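PDB 5DE0: deferrochelatase from Vibrio cholerae, which binds heme b and, as a member of the dye-decolorizing (DyP-type) peroxidase family, probably acts as a peroxidase. Local coordinates for residues B[193-196]-B[202-205]. Sequence-based numbering, arbitrary orientation.
Sequences AQEK and KPDS
Lys202 takes hold of helix 191-198 at two points, one with each end of the residue. At the far end, NZ donates to Gln194 OE1 across 2.8 Å; the ammonium lies in the plane of the amide, on a lone pair, with a C=O...N angle of 144°. At the near end, the backbone N of Lys202 gives its hydrogen to Glu195 OE2 at 3.2 Å. That bond is nearly straight at the hydrogen, yet the donor sits above the carboxylate, 48° out of its plane. The same oxygen rests 4.0 Å from Pro203 CD, a light touch by the ring that follows.

Lys202 can span both sites because it is stretched: CG stands anti to the backbone N (chi1 -171°) and the rest of the chain runs straight on, crossing Glu195 at about a right angle. The two bonds tie the helix to the loop that leaves it, only five residues separating the segments, within the C-terminal of the two alpha/beta halves of the DyP-type peroxidase fold, each built on a four-stranded antiparallel sheet. This half carries the heme, and the Lys202 side chain lies about 9 Å from it.

Further out, the Gln194 amide is also held at its nitrogen, NE2 donating to the carbonyl of Trp186, which should fix the amide's flip and leave OE1 facing the lysine. Glu195 leans on Thr201, the residue just ahead of the lysine. Phe145 packs against both Gln194 and Lys202, while NZ also makes a weak hydrogen bond to Thr143 O.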
# COMPACT_ATOMS: atom_id res chain seq x y z
N ALA B 193 -7.51 20.12 23.20
CA ALA B 193 -8.21 18.91 23.63
C ALA B 193 -7.49 17.65 23.16
O ALA B 193 -7.38 16.67 23.90
CB ALA B 193 -9.64 18.92 23.13
N GLN B 194 -7.01 17.68 21.92
CA GLN B 194 -6.27 16.55 21.36
C GLN B 194 -4.97 16.33 22.12
O GLN B 194 -4.53 15.20 22.31
CB GLN B 194 -5.98 16.78 19.88
CG GLN B 194 -7.20 16.69 18.97
CD GLN B 194 -6.84 16.65 17.50
OE1 GLN B 194 -5.68 16.86 17.13
NE2 GLN B 194 -7.82 16.36 16.65
N GLU B 195 -4.35 17.43 22.55
CA GLU B 195 -3.11 17.35 23.31
C GLU B 195 -3.36 16.77 24.70
O GLU B 195 -2.46 16.19 25.31
CB GLU B 195 -2.45 18.72 23.41
CG GLU B 195 -1.90 19.23 22.10
CD GLU B 195 -1.29 20.61 22.22
OE1 GLU B 195 -1.28 21.16 23.33
OE2 GLU B 195 -0.81 21.14 21.19
N LYS B 196 -4.58 16.93 25.19
CA LYS B 196 -4.95 16.38 26.49
C LYS B 196 -5.18 14.88 26.38
O LYS B 196 -4.94 14.14 27.34
CB LYS B 196 -6.21 17.07 27.04
CG LYS B 196 -6.03 18.54 27.37
CD LYS B 196 -4.93 18.76 28.40
CE LYS B 196 -4.75 20.24 28.71
NZ LYS B 196 -3.63 20.48 29.66
N LYS B 202 1.12 18.95 19.92
CA LYS B 202 0.98 18.38 18.59
C LYS B 202 2.06 18.81 17.59
O LYS B 202 2.64 17.95 16.92
CB LYS B 202 -0.41 18.71 18.02
CG LYS B 202 -0.76 17.97 16.74
CD LYS B 202 -2.22 18.15 16.38
CE LYS B 202 -2.59 17.32 15.17
NZ LYS B 202 -4.05 17.35 14.88
N PRO B 203 2.36 20.12 17.48
CA PRO B 203 3.36 20.46 16.46
C PRO B 203 4.79 20.04 16.80
O PRO B 203 5.52 19.63 15.89
CB PRO B 203 3.26 21.99 16.38
CG PRO B 203 2.75 22.40 17.70
CD PRO B 203 1.79 21.32 18.10
N ASP B 204 5.20 20.14 18.06
CA ASP B 204 6.60 19.88 18.41
C ASP B 204 6.79 18.75 19.42
O ASP B 204 7.91 18.50 19.87
CB ASP B 204 7.26 21.16 18.93
CG ASP B 204 6.46 21.84 20.03
OD1 ASP B 204 5.56 21.20 20.61
OD2 ASP B 204 6.74 23.02 20.32
N SER B 205 5.69 18.08 19.78
CA SER B 205 5.74 16.89 20.62
C SER B 205 6.45 17.11 21.96
O SER B 205 7.17 16.24 22.44
CB SER B 205 6.41 15.74 19.87
OG SER B 205 6.28 14.52 20.57